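Local coordinates for protein alpha-rhamnosidase (Dictyoglomus thermophilum, PDB 6I60) that probably hydrolyses terminal non-reducing alpha-L-rhamnose residues from alpha-L-rhamnosides, as a glycoside hydrolase, at residues Leu204-Gly208 and Trp314-Asp318; Pro177-Phe183 and Asn243-Leu249; Asp284-Thr290 and Asp321-Ala327; Thr289-Pro293 and Tyr305-Ile311. One frame throughout, in Å; residues are numbered along the deposited sequence.

How the contacts relate
All four contacts lie in the N-terminal part of the rhamnosidase that is rich in beta-strands, and no helix falls between the paired segments. Contact 2 is the core: antiparallel strands with twelve of fourteen touching residues buried. Strand 242-250 of contact 2 pairs in turn with strand 201-206 of contact 1, and strand 171-184 with strand 288-298, which contacts 3 and 4 share through Thr289 and Thr290. Contacts 1, 3 and 4 are only partly buried. Their chemistry differs accordingly: backbone bonds and apolar side chains in contact 2, an amide packed against a tyrosine in contact 1, a lysine and a tryptophan in contact 3, and proline-tyrosine packing beside a salt-bridge network in contact 4.

Contact 1: Leu204-Gly208 and Trp314-Asp318; sequences LYING and WNLPD
Asn315 sends its amide nitrogen against the base of the Tyr205 side chain, ND2 lying 3.3 Å from Tyr205 CG. Amide and phenol planes are turned 50° apart, and the approach to the ring is oblique. Asn315 is put there by a first torsion that sets CG between the backbone N and the carbonyl carbon (chi1 50°). The same residue's CB covers one face of the Trp314 indole, whose CZ2 comes 4.0 Å from Tyr205 CD2, the two aromatic side chains crossing at about a right angle. Farther along, Asn207 and Pro317 also cross nearly perpendicularly, with Asn207 OD1 3.3 Å from Pro317 CG. That oxygen accepts from the backbone N of Ala244, while ND2 is bonded to Asn237 O, which fixes the amide's rotation. At Gly208 the backbone conformation would press a CB on the preceding carbonyl oxygen, and Leu316 CD2 would crowd it as well. The geometry is that of an irregular loop, 314-318, laid over the end of strand 201-206 and the tight turn that leads to strand 209-210, within the rhamnosidase N-terminal domain.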
loop_
_atom_site.group_PDB
_atom_site.type_symbol
_atom_site.label_atom_id
_atom_site.label_comp_id
_atom_site.label_asym_id
_atom_site.label_seq_id
_atom_site.Cartn_x
_atom_site.Cartn_y
_atom_site.Cartn_z
ATOM N N LEU A 204 21.413 -1.218 -11.462
ATOM C CA LEU A 204 22.288 -2.309 -11.867
ATOM C C LEU A 204 22.393 -2.386 -13.385
ATOM O O LEU A 204 21.392 -2.260 -14.097
ATOM C CB LEU A 204 21.778 -3.641 -11.315
ATOM C CG LEU A 204 22.518 -4.894 -11.776
ATOM C CD1 LEU A 204 23.910 -4.950 -11.169
ATOM C CD2 LEU A 204 21.720 -6.132 -11.417
ATOM N N TYR A 205 23.614 -2.601 -13.872
ATOM C CA TYR A 205 23.888 -2.755 -15.293
ATOM C C TYR A 205 24.789 -3.961 -15.506
ATOM O O TYR A 205 25.694 -4.218 -14.706
ATOM C CB TYR A 205 24.552 -1.503 -15.879
ATOM C CG TYR A 205 23.651 -0.291 -15.915
ATOM C CD1 TYR A 205 22.819 -0.053 -17.001
ATOM C CD2 TYR A 205 23.634 0.617 -14.865
ATOM C CE1 TYR A 205 21.993 1.053 -17.039
ATOM C CE2 TYR A 205 22.811 1.726 -14.895
ATOM C CZ TYR A 205 21.993 1.940 -15.984
ATOM O OH TYR A 205 21.172 3.044 -16.019
ATOM N N ILE A 206 24.536 -4.701 -16.584
ATOM C CA ILE A 206 25.353 -5.851 -16.959
ATOM C C ILE A 206 25.601 -5.778 -18.458
ATOM O O ILE A 206 24.654 -5.856 -19.250
ATOM C CB ILE A 206 24.693 -7.191 -16.589
ATOM C CG1 ILE A 206 24.814 -7.442 -15.086
ATOM C CG2 ILE A 206 25.326 -8.332 -17.372
ATOM C CD1 ILE A 206 24.492 -8.859 -14.670
ATOM N N ASN A 207 26.868 -5.620 -18.847
ATOM C CA ASN A 207 27.268 -5.535 -20.252
ATOM C C ASN A 207 26.559 -4.395 -20.981
ATOM O O ASN A 207 26.324 -4.467 -22.190
ATOM C CB ASN A 207 27.033 -6.864 -20.977
ATOM C CG ASN A 207 27.949 -7.968 -20.482
ATOM O OD1 ASN A 207 29.140 -7.750 -20.264
ATOM N ND2 ASN A 207 27.394 -9.161 -20.303
ATOM N N GLY A 208 26.206 -3.337 -20.250
ATOM C CA GLY A 208 25.658 -2.133 -20.830
ATOM C C GLY A 208 24.156 -1.982 -20.700
ATOM O O GLY A 208 23.646 -0.868 -20.869
ATOM N N TRP A 314 31.175 3.013 -19.612
ATOM C CA TRP A 314 31.749 2.569 -18.348
ATOM C C TRP A 314 31.302 1.173 -17.931
ATOM O O TRP A 314 31.980 0.547 -17.110
ATOM C CB TRP A 314 31.399 3.566 -17.241
ATOM C CG TRP A 314 29.957 3.530 -16.839
ATOM C CD1 TRP A 314 28.911 4.125 -17.483
ATOM C CD2 TRP A 314 29.402 2.867 -15.697
ATOM N NE1 TRP A 314 27.738 3.871 -16.814
ATOM C CE2 TRP A 314 28.012 3.100 -15.714
ATOM C CE3 TRP A 314 29.944 2.095 -14.665
ATOM C CZ2 TRP A 314 27.157 2.592 -14.739
ATOM C CZ3 TRP A 314 29.095 1.591 -13.697
ATOM C CH2 TRP A 314 27.716 1.841 -13.741
ATOM N N ASN A 315 30.191 0.667 -18.463
ATOM C CA ASN A 315 29.669 -0.615 -17.999
ATOM C C ASN A 315 29.571 -1.640 -19.123
ATOM O O ASN A 315 28.540 -2.304 -19.273
ATOM C CB ASN A 315 28.296 -0.421 -17.345
ATOM C CG ASN A 315 27.347 0.396 -18.205
ATOM O OD1 ASN A 315 27.620 0.659 -19.378
ATOM N ND2 ASN A 315 26.222 0.799 -17.626
ATOM N N LEU A 316 30.633 -1.783 -19.910
ATOM C CA LEU A 316 30.665 -2.703 -21.037
ATOM C C LEU A 316 31.994 -3.456 -21.037
ATOM O O LEU A 316 32.995 -2.939 -20.534
ATOM C CB LEU A 316 30.467 -1.974 -22.377
ATOM C CG LEU A 316 29.208 -1.109 -22.440
ATOM C CD1 LEU A 316 29.550 0.295 -22.060
ATOM C CD2 LEU A 316 28.550 -1.144 -23.809
ATOM N N PRO A 317 32.014 -4.689 -21.592
ATOM C CA PRO A 317 33.186 -5.570 -21.427
ATOM C C PRO A 317 34.531 -4.922 -21.715
ATOM O O PRO A 317 35.351 -4.757 -20.806
ATOM C CB PRO A 317 32.902 -6.699 -22.424
ATOM C CG PRO A 317 31.420 -6.768 -22.492
ATOM C CD PRO A 317 30.924 -5.355 -22.327
ATOM N N ASP A 318 34.776 -4.558 -22.970
ATOM C CA ASP A 318 36.059 -3.983 -23.366
ATOM C C ASP A 318 36.086 -2.517 -22.952
ATOM O O ASP A 318 35.678 -1.626 -23.699
ATOM C CB ASP A 318 36.281 -4.151 -24.864
ATOM C CG ASP A 318 36.421 -5.605 -25.268
ATOM O OD1 ASP A 318 35.518 -6.123 -25.960
ATOM O OD2 ASP A 318 37.432 -6.233 -24.887
#

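Contact 2: Pro177-Phe183 and Asn243-Leu249; sequences PMFRKSF and NAIGVIL
Phe183 and Asn243 pack closely at one end of the strand pair: Asn243 CB stands over the centre of the phenyl face, 3.5 Å from its centroid and 14° off the normal. A chi1 of 60° turns the Phe183 ring over the neighbouring strand, and its edge meets Ile245 CG2. Replacing Phe183 by an alanine would probably uncover Asn243 CB and Ile245 CG2 and open a gap at this end. At the other end, Leu249 CD1 lies 3.5 Å from Phe179 CE1, and Leu249 CB touches Pro177 CG; on the reverse face Met178 CG and Ile248 CD1 lie side by side at 3.7 Å. The backbone is tight here too, with Phe179 N to Val247 O at 2.7 Å and Leu249 N to Pro177 O at 2.8 Å, whereas the bond from Phe183 N to Asn243 O is weak. Pro177, Phe179, Val247 and Leu249 are buried; Lys181 and Ser182 are partly exposed, the lysine chain bending away from the neighbouring strand. Arg180 instead carries NE to Trp314 O. With 163° between their directions, these are antiparallel inner strands of a beta-sheet: 171-184 also pairs with 288-298, and 242-250 with 201-206.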
loop_
_atom_site.group_PDB
_atom_site.type_symbol
_atom_site.label_atom_id
_atom_site.label_comp_id
_atom_site.label_asym_id
_atom_site.label_seq_id
_atom_site.Cartn_x
_atom_site.Cartn_y
_atom_site.Cartn_z
ATOM N N PRO A 177 28.327 7.317 -6.247
ATOM C CA PRO A 177 29.463 6.501 -6.682
ATOM C C PRO A 177 29.035 5.380 -7.613
ATOM O O PRO A 177 27.943 4.819 -7.499
ATOM C CB PRO A 177 30.015 5.941 -5.367
ATOM C CG PRO A 177 28.829 5.866 -4.473
ATOM C CD PRO A 177 27.912 7.003 -4.867
ATOM N N MET A 178 29.922 5.063 -8.551
ATOM C CA MET A 178 29.739 3.950 -9.471
ATOM C C MET A 178 30.767 2.871 -9.165
ATOM O O MET A 178 31.906 3.173 -8.799
ATOM C CB MET A 178 29.873 4.408 -10.926
ATOM C CG MET A 178 29.082 5.662 -11.258
ATOM S SD MET A 178 29.602 6.423 -12.807
ATOM C CE MET A 178 28.060 6.435 -13.718
ATOM N N PHE A 179 30.361 1.612 -9.313
ATOM C CA PHE A 179 31.220 0.475 -9.014
ATOM C C PHE A 179 31.244 -0.463 -10.209
ATOM O O PHE A 179 30.195 -0.774 -10.781
ATOM C CB PHE A 179 30.742 -0.265 -7.762
ATOM C CG PHE A 179 30.863 0.544 -6.503
ATOM C CD1 PHE A 179 29.828 1.364 -6.090
ATOM C CD2 PHE A 179 32.015 0.489 -5.736
ATOM C CE1 PHE A 179 29.938 2.112 -4.933
ATOM C CE2 PHE A 179 32.130 1.236 -4.580
ATOM C CZ PHE A 179 31.090 2.048 -4.177
ATOM N N ARG A 180 32.441 -0.915 -10.577
ATOM C CA ARG A 180 32.640 -1.737 -11.760
ATOM C C ARG A 180 33.536 -2.921 -11.430
ATOM O O ARG A 180 34.517 -2.784 -10.693
ATOM C CB ARG A 180 33.261 -0.922 -12.900
ATOM C CG ARG A 180 33.610 -1.753 -14.114
ATOM C CD ARG A 180 34.480 -0.995 -15.102
ATOM N NE ARG A 180 34.091 -1.243 -16.489
ATOM C CZ ARG A 180 34.131 -2.428 -17.094
ATOM N NH1 ARG A 180 34.558 -3.510 -16.452
ATOM N NH2 ARG A 180 33.750 -2.532 -18.359
ATOM N N LYS A 181 33.189 -4.084 -11.981
ATOM C CA LYS A 181 33.994 -5.289 -11.844
ATOM C C LYS A 181 33.847 -6.110 -13.116
ATOM O O LYS A 181 32.748 -6.224 -13.665
ATOM C CB LYS A 181 33.574 -6.109 -10.617
ATOM C CG LYS A 181 34.118 -7.531 -10.588
ATOM C CD LYS A 181 35.468 -7.593 -9.889
ATOM C CE LYS A 181 36.212 -8.874 -10.230
ATOM N NZ LYS A 181 37.064 -8.713 -11.442
ATOM N N SER A 182 34.957 -6.671 -13.585
ATOM C CA SER A 182 34.980 -7.458 -14.809
ATOM C C SER A 182 35.218 -8.927 -14.483
ATOM O O SER A 182 36.001 -9.255 -13.584
ATOM C CB SER A 182 36.062 -6.947 -15.764
ATOM O OG SER A 182 37.182 -6.458 -15.045
ATOM N N PHE A 183 34.533 -9.806 -15.211
ATOM C CA PHE A 183 34.718 -11.242 -15.076
ATOM C C PHE A 183 34.623 -11.882 -16.453
ATOM O O PHE A 183 34.108 -11.287 -17.403
ATOM C CB PHE A 183 33.697 -11.866 -14.114
ATOM C CG PHE A 183 32.265 -11.684 -14.535
ATOM C CD1 PHE A 183 31.594 -10.501 -14.268
ATOM C CD2 PHE A 183 31.585 -12.703 -15.182
ATOM C CE1 PHE A 183 30.275 -10.333 -14.648
ATOM C CE2 PHE A 183 30.263 -12.542 -15.562
ATOM C CZ PHE A 183 29.608 -11.355 -15.295
ATOM N N ASN A 243 33.132 -9.802 -19.604
ATOM C CA ASN A 243 31.873 -9.345 -19.041
ATOM C C ASN A 243 32.119 -8.150 -18.136
ATOM O O ASN A 243 33.225 -7.941 -17.629
ATOM C CB ASN A 243 31.174 -10.451 -18.248
ATOM C CG ASN A 243 30.473 -11.446 -19.137
ATOM O OD1 ASN A 243 30.884 -11.681 -20.273
ATOM N ND2 ASN A 243 29.402 -12.040 -18.626
ATOM N N ALA A 244 31.063 -7.368 -17.928
ATOM C CA ALA A 244 31.144 -6.183 -17.091
ATOM C C ALA A 244 29.820 -5.991 -16.367
ATOM O O ALA A 244 28.753 -6.251 -16.929
ATOM C CB ALA A 244 31.484 -4.936 -17.915
ATOM N N ILE A 245 29.901 -5.538 -15.121
ATOM C CA ILE A 245 28.724 -5.207 -14.331
ATOM C C ILE A 245 28.838 -3.756 -13.884
ATOM O O ILE A 245 29.940 -3.227 -13.698
ATOM C CB ILE A 245 28.558 -6.150 -13.121
ATOM C CG1 ILE A 245 29.892 -6.348 -12.413
ATOM C CG2 ILE A 245 28.028 -7.498 -13.568
ATOM C CD1 ILE A 245 30.151 -5.354 -11.328
ATOM N N GLY A 246 27.687 -3.111 -13.709
ATOM C CA GLY A 246 27.662 -1.718 -13.311
ATOM C C GLY A 246 26.643 -1.410 -12.234
ATOM O O GLY A 246 25.464 -1.754 -12.369
ATOM N N VAL A 247 27.084 -0.769 -11.154
ATOM C CA VAL A 247 26.210 -0.379 -10.053
ATOM C C VAL A 247 26.520 1.066 -9.686
ATOM O O VAL A 247 27.671 1.396 -9.374
ATOM C CB VAL A 247 26.377 -1.286 -8.823
ATOM C CG1 VAL A 247 25.401 -0.872 -7.733
ATOM C CG2 VAL A 247 26.178 -2.747 -9.196
ATOM N N ILE A 248 25.501 1.918 -9.719
ATOM C CA ILE A 248 25.605 3.305 -9.279
ATOM C C ILE A 248 24.736 3.470 -8.040
ATOM O O ILE A 248 23.595 2.993 -8.008
ATOM C CB ILE A 248 25.195 4.286 -10.393
ATOM C CG1 ILE A 248 25.140 5.717 -9.856
ATOM C CG2 ILE A 248 23.866 3.884 -11.008
ATOM C CD1 ILE A 248 25.521 6.761 -10.876
ATOM N N LEU A 249 25.277 4.128 -7.019
ATOM C CA LEU A 249 24.626 4.229 -5.720
ATOM C C LEU A 249 23.992 5.599 -5.525
ATOM O O LEU A 249 24.588 6.626 -5.861
ATOM C CB LEU A 249 25.625 3.965 -4.593
ATOM C CG LEU A 249 26.087 2.519 -4.416
ATOM C CD1 LEU A 249 26.903 2.387 -3.146
ATOM C CD2 LEU A 249 24.900 1.567 -4.397
#

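Contact 3: Asp284-Thr290 and Asp321-Ala327; sequences DESWKTT and DSTWENA
The Trp324 indole is covered on one face by Thr290 CG2, which stands 3.2 Å from the centroid of the six-membered ring and directly along its normal, a CH-pi contact. Toward the rim of the opposite face lies Asp321 OD1, and the backbone of Lys288 and Thr289 borders the ring edge. With Thr290 OG1 swung anti to N (chi1 167°), the methyl is left to face the ring. Lys288 CB also meets Trp324 CE3, at 3.5 Å. Beyond that the lysine chain, bent at chi2 and chi4, passes Asn326 OD1 and brings NZ to Trp324 O at 2.6 Å, with a weak second bond to Asp321 O. A second flat group, the Asn326 amide, donates ND2 to Glu285 O at 2.9 Å; the acceptor lies 12° from the amide plane. Backbone bonds Ala327 N to Trp287 O and Thr289 N to Glu325 O, both 2.9 Å, join the two segments, and a water links Ser286 O to Asp321 OD2. The segment 284-290 enters through a type I beta turn, whose Asp284 OD1 accepts from Ser286 N at 2.6 Å as an Asx turn, and continues into a short, weakly bonded antiparallel pairing of strands 288-298 and 325-329.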
loop_
_atom_site.group_PDB
_atom_site.type_symbol
_atom_site.label_atom_id
_atom_site.label_comp_id
_atom_site.label_asym_id
_atom_site.label_seq_id
_atom_site.Cartn_x
_atom_site.Cartn_y
_atom_site.Cartn_z
ATOM N N ASP A 284 34.275 -7.112 -3.589
ATOM C CA ASP A 284 35.475 -7.058 -2.764
ATOM C C ASP A 284 36.310 -5.861 -3.218
ATOM O O ASP A 284 35.813 -4.983 -3.932
ATOM C CB ASP A 284 36.243 -8.388 -2.847
ATOM C CG ASP A 284 36.631 -8.747 -4.267
ATOM O OD1 ASP A 284 37.276 -7.912 -4.934
ATOM O OD2 ASP A 284 36.292 -9.862 -4.718
ATOM N N GLU A 285 37.580 -5.829 -2.809
ATOM C CA GLU A 285 38.457 -4.714 -3.142
ATOM C C GLU A 285 38.958 -4.751 -4.579
ATOM O O GLU A 285 39.529 -3.759 -5.043
ATOM C CB GLU A 285 39.654 -4.681 -2.191
ATOM C CG GLU A 285 39.294 -4.379 -0.750
ATOM C CD GLU A 285 39.992 -5.305 0.221
ATOM O OE1 GLU A 285 41.078 -4.940 0.718
ATOM O OE2 GLU A 285 39.451 -6.398 0.492
ATOM N N SER A 286 38.770 -5.862 -5.291
ATOM C CA SER A 286 39.133 -5.903 -6.702
ATOM C C SER A 286 38.206 -5.059 -7.567
ATOM O O SER A 286 38.443 -4.948 -8.776
ATOM C CB SER A 286 39.139 -7.350 -7.201
ATOM O OG SER A 286 37.824 -7.807 -7.470
ATOM N N TRP A 287 37.170 -4.464 -6.982
ATOM C CA TRP A 287 36.241 -3.627 -7.725
ATOM C C TRP A 287 36.807 -2.226 -7.906
ATOM O O TRP A 287 37.438 -1.672 -7.001
ATOM C CB TRP A 287 34.900 -3.542 -6.999
ATOM C CG TRP A 287 34.069 -4.776 -7.097
ATOM C CD1 TRP A 287 34.472 -6.058 -6.867
ATOM C CD2 TRP A 287 32.682 -4.847 -7.441
ATOM N NE1 TRP A 287 33.423 -6.924 -7.051
ATOM C CE2 TRP A 287 32.311 -6.205 -7.403
ATOM C CE3 TRP A 287 31.717 -3.893 -7.781
ATOM C CZ2 TRP A 287 31.020 -6.633 -7.691
ATOM C CZ3 TRP A 287 30.436 -4.320 -8.063
ATOM C CH2 TRP A 287 30.098 -5.678 -8.017
ATOM N N LYS A 288 36.570 -1.654 -9.078
ATOM C CA LYS A 288 36.937 -0.272 -9.335
ATOM C C LYS A 288 35.750 0.642 -9.056
ATOM O O LYS A 288 34.596 0.209 -9.016
ATOM C CB LYS A 288 37.421 -0.102 -10.774
ATOM C CG LYS A 288 38.778 -0.731 -11.042
ATOM C CD LYS A 288 39.784 -0.370 -9.960
ATOM C CE LYS A 288 41.211 -0.533 -10.459
ATOM N NZ LYS A 288 41.663 0.640 -11.258
ATOM N N THR A 289 36.047 1.923 -8.855
ATOM C CA THR A 289 35.007 2.872 -8.485
ATOM C C THR A 289 35.426 4.276 -8.893
ATOM O O THR A 289 36.618 4.578 -8.999
ATOM C CB THR A 289 34.711 2.814 -6.981
ATOM O OG1 THR A 289 33.600 3.665 -6.680
ATOM C CG2 THR A 289 35.926 3.252 -6.178
ATOM N N THR A 290 34.427 5.127 -9.119
ATOM C CA THR A 290 34.652 6.495 -9.572
ATOM C C THR A 290 33.364 7.288 -9.393
ATOM O O THR A 290 32.309 6.738 -9.065
ATOM C CB THR A 290 35.095 6.539 -11.035
ATOM O OG1 THR A 290 35.004 7.884 -11.521
ATOM C CG2 THR A 290 34.196 5.657 -11.873
ATOM N N ASP A 321 39.346 -0.555 -17.460
ATOM C CA ASP A 321 38.922 -0.591 -16.066
ATOM C C ASP A 321 39.956 -0.007 -15.113
ATOM O O ASP A 321 39.645 0.172 -13.932
ATOM C CB ASP A 321 38.599 -2.029 -15.655
ATOM C CG ASP A 321 37.709 -2.096 -14.433
ATOM O OD1 ASP A 321 37.250 -1.028 -13.977
ATOM O OD2 ASP A 321 37.470 -3.215 -13.927
ATOM N N SER A 322 41.164 0.300 -15.587
ATOM C CA SER A 322 42.181 0.893 -14.730
ATOM C C SER A 322 41.825 2.336 -14.395
ATOM O O SER A 322 40.646 2.659 -14.218
ATOM C CB SER A 322 43.558 0.822 -15.391
ATOM O OG SER A 322 44.576 0.704 -14.414
ATOM N N THR A 323 42.838 3.205 -14.289
ATOM C CA THR A 323 42.727 4.623 -13.926
ATOM C C THR A 323 41.677 4.949 -12.861
ATOM O O THR A 323 41.464 6.123 -12.542
ATOM C CB THR A 323 42.471 5.492 -15.174
ATOM O OG1 THR A 323 42.412 6.871 -14.787
ATOM C CG2 THR A 323 41.165 5.133 -15.882
ATOM N N TRP A 324 41.033 3.932 -12.292
ATOM C CA TRP A 324 40.034 4.096 -11.250
ATOM C C TRP A 324 40.619 3.661 -9.913
ATOM O O TRP A 324 41.468 2.766 -9.850
ATOM C CB TRP A 324 38.774 3.269 -11.541
ATOM C CG TRP A 324 37.957 3.728 -12.719
ATOM C CD1 TRP A 324 38.342 4.593 -13.704
ATOM C CD2 TRP A 324 36.613 3.334 -13.035
ATOM N NE1 TRP A 324 37.322 4.762 -14.610
ATOM C CE2 TRP A 324 36.251 4.000 -14.222
ATOM C CE3 TRP A 324 35.683 2.483 -12.427
ATOM C CZ2 TRP A 324 34.998 3.842 -14.814
ATOM C CZ3 TRP A 324 34.439 2.328 -13.018
ATOM C CH2 TRP A 324 34.109 3.004 -14.197
ATOM N N GLU A 325 40.158 4.299 -8.843
ATOM C CA GLU A 325 40.538 3.875 -7.505
ATOM C C GLU A 325 39.784 2.608 -7.125
ATOM O O GLU A 325 38.676 2.351 -7.602
ATOM C CB GLU A 325 40.261 4.981 -6.484
ATOM C CG GLU A 325 38.855 5.560 -6.547
ATOM C CD GLU A 325 38.386 6.109 -5.210
ATOM O OE1 GLU A 325 38.211 5.311 -4.265
ATOM O OE2 GLU A 325 38.191 7.340 -5.102
ATOM N N ASN A 326 40.401 1.806 -6.266
ATOM C CA ASN A 326 39.785 0.565 -5.827
ATOM C C ASN A 326 38.815 0.823 -4.680
ATOM O O ASN A 326 38.973 1.771 -3.905
ATOM C CB ASN A 326 40.852 -0.443 -5.395
ATOM C CG ASN A 326 41.582 -1.067 -6.575
ATOM O OD1 ASN A 326 42.195 -0.368 -7.382
ATOM N ND2 ASN A 326 41.520 -2.390 -6.675
ATOM N N ALA A 327 37.799 -0.029 -4.582
ATOM C CA ALA A 327 36.842 0.073 -3.494
ATOM C C ALA A 327 37.450 -0.452 -2.196
ATOM O O ALA A 327 38.400 -1.239 -2.194
ATOM C CB ALA A 327 35.563 -0.698 -3.824
HETATM O O HOH W 1 37.318 -4.990 -11.161
#

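Contact 4: Thr289-Pro293 and Tyr305-Ile311; sequences TTYGP and YDGRKEI
Tyr305 offers one ring face to Pro293, whose CB lies 3.7 Å from the ring centroid and 17° off the normal; Pro293 CG reaches Tyr305 CZ at 3.5 Å. The two side chains lie side by side and point the same way. Next, Asp306 N donates to Pro293 O at 2.9 Å, with the donor 47° out of the carbonyl plane. The Asp306 carboxylate turns away to its own segment. Arg308 grips it side-on, NH2 to OD1 at 2.8 Å and NE to OD2 at 3.0 Å, while Arg308 N also bonds OD2, an Asx turn, and Lys309 NZ meets OD1 from above the carboxylate plane. Losing the carboxylate of Asp306 to an alanine is likely to leave Arg308 and Lys309 without this shared mate and let the turn shift. Lys309 O then packs on Gly292 C, Glu310 CB on Pro293 CB, and Ile311 CD1 comes 3.3 Å from Tyr291 O, with Gly292 CA also beside it. Strands 288-298 and 302-306 form a beta hairpin, and the chain leaving it folds back over Gly292 and Pro293 through this salt-bridged Asx turn.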
loop_
_atom_site.group_PDB
_atom_site.type_symbol
_atom_site.label_atom_id
_atom_site.label_comp_id
_atom_site.label_asym_id
_atom_site.label_seq_id
_atom_site.Cartn_x
_atom_site.Cartn_y
_atom_site.Cartn_z
ATOM N N THR A 289 36.047 1.923 -8.855
ATOM C CA THR A 289 35.007 2.872 -8.485
ATOM C C THR A 289 35.426 4.276 -8.893
ATOM O O THR A 289 36.618 4.578 -8.999
ATOM C CB THR A 289 34.711 2.814 -6.981
ATOM O OG1 THR A 289 33.600 3.665 -6.680
ATOM C CG2 THR A 289 35.926 3.252 -6.178
ATOM N N THR A 290 34.427 5.127 -9.119
ATOM C CA THR A 290 34.652 6.495 -9.572
ATOM C C THR A 290 33.364 7.288 -9.393
ATOM O O THR A 290 32.309 6.738 -9.065
ATOM C CB THR A 290 35.095 6.539 -11.035
ATOM O OG1 THR A 290 35.004 7.884 -11.521
ATOM C CG2 THR A 290 34.196 5.657 -11.873
ATOM N N TYR A 291 33.466 8.596 -9.619
ATOM C CA TYR A 291 32.315 9.484 -9.652
ATOM C C TYR A 291 31.923 9.743 -11.100
ATOM O O TYR A 291 32.786 9.857 -11.975
ATOM C CB TYR A 291 32.614 10.807 -8.944
ATOM C CG TYR A 291 32.411 10.760 -7.445
ATOM C CD1 TYR A 291 31.485 9.895 -6.878
ATOM C CD2 TYR A 291 33.147 11.579 -6.598
ATOM C CE1 TYR A 291 31.296 9.846 -5.509
ATOM C CE2 TYR A 291 32.965 11.538 -5.228
ATOM C CZ TYR A 291 32.039 10.672 -4.690
ATOM O OH TYR A 291 31.856 10.631 -3.327
ATOM N N GLY A 292 30.619 9.830 -11.350
ATOM C CA GLY A 292 30.125 9.982 -12.696
ATOM C C GLY A 292 29.394 11.287 -12.926
ATOM O O GLY A 292 29.744 12.336 -12.375
ATOM N N PRO A 293 28.356 11.243 -13.764
ATOM C CA PRO A 293 27.615 12.475 -14.068
ATOM C C PRO A 293 26.774 12.983 -12.907
ATOM O O PRO A 293 26.642 14.201 -12.745
ATOM C CB PRO A 293 26.744 12.072 -15.265
ATOM C CG PRO A 293 26.594 10.591 -15.142
ATOM C CD PRO A 293 27.870 10.088 -14.539
ATOM N N TYR A 305 22.456 16.132 -12.696
ATOM C CA TYR A 305 23.106 15.270 -13.680
ATOM C C TYR A 305 23.935 16.139 -14.617
ATOM O O TYR A 305 23.382 16.871 -15.446
ATOM C CB TYR A 305 22.070 14.460 -14.459
ATOM C CG TYR A 305 22.642 13.348 -15.316
ATOM C CD1 TYR A 305 23.240 13.621 -16.543
ATOM C CD2 TYR A 305 22.569 12.023 -14.907
ATOM C CE1 TYR A 305 23.755 12.609 -17.327
ATOM C CE2 TYR A 305 23.082 11.004 -15.686
ATOM C CZ TYR A 305 23.674 11.303 -16.896
ATOM O OH TYR A 305 24.189 10.293 -17.676
ATOM N N ASP A 306 25.257 16.053 -14.496
ATOM C CA ASP A 306 26.180 16.803 -15.346
ATOM C C ASP A 306 26.628 15.883 -16.476
ATOM O O ASP A 306 27.448 14.984 -16.271
ATOM C CB ASP A 306 27.366 17.323 -14.541
ATOM C CG ASP A 306 28.189 18.344 -15.307
ATOM O OD1 ASP A 306 28.788 19.232 -14.664
ATOM O OD2 ASP A 306 28.237 18.256 -16.553
ATOM N N GLY A 307 26.086 16.111 -17.675
ATOM C CA GLY A 307 26.422 15.276 -18.814
ATOM C C GLY A 307 27.860 15.398 -19.269
ATOM O O GLY A 307 28.353 14.515 -19.980
ATOM N N ARG A 308 28.546 16.473 -18.879
ATOM C CA ARG A 308 29.946 16.625 -19.258
ATOM C C ARG A 308 30.839 15.637 -18.518
ATOM O O ARG A 308 31.828 15.155 -19.083
ATOM C CB ARG A 308 30.401 18.062 -19.005
ATOM C CG ARG A 308 29.615 19.103 -19.792
ATOM C CD ARG A 308 29.859 20.504 -19.260
ATOM N NE ARG A 308 29.713 20.569 -17.809
ATOM C CZ ARG A 308 30.049 21.622 -17.070
ATOM N NH1 ARG A 308 30.553 22.705 -17.647
ATOM N NH2 ARG A 308 29.881 21.592 -15.754
ATOM N N LYS A 309 30.509 15.313 -17.266
ATOM C CA LYS A 309 31.265 14.348 -16.466
ATOM C C LYS A 309 30.735 12.929 -16.618
ATOM O O LYS A 309 30.732 12.152 -15.658
ATOM C CB LYS A 309 31.253 14.772 -15.001
ATOM C CG LYS A 309 31.623 16.227 -14.759
ATOM C CD LYS A 309 31.798 16.509 -13.271
ATOM C CE LYS A 309 31.942 17.998 -12.994
ATOM N NZ LYS A 309 30.643 18.625 -12.616
ATOM N N GLU A 310 30.285 12.557 -17.813
ATOM C CA GLU A 310 29.684 11.251 -18.060
ATOM C C GLU A 310 30.725 10.335 -18.695
ATOM O O GLU A 310 31.110 10.529 -19.853
ATOM C CB GLU A 310 28.455 11.385 -18.955
ATOM C CG GLU A 310 27.854 10.060 -19.373
ATOM C CD GLU A 310 26.439 10.204 -19.886
ATOM O OE1 GLU A 310 25.650 10.945 -19.261
ATOM O OE2 GLU A 310 26.113 9.581 -20.917
ATOM N N ILE A 311 31.173 9.335 -17.937
ATOM C CA ILE A 311 32.137 8.361 -18.438
ATOM C C ILE A 311 31.460 7.501 -19.495
ATOM O O ILE A 311 30.668 6.608 -19.173
ATOM C CB ILE A 311 32.705 7.497 -17.296
ATOM C CG1 ILE A 311 33.440 8.374 -16.283
ATOM C CG2 ILE A 311 33.637 6.429 -17.849
ATOM C CD1 ILE A 311 32.677 8.592 -15.001
#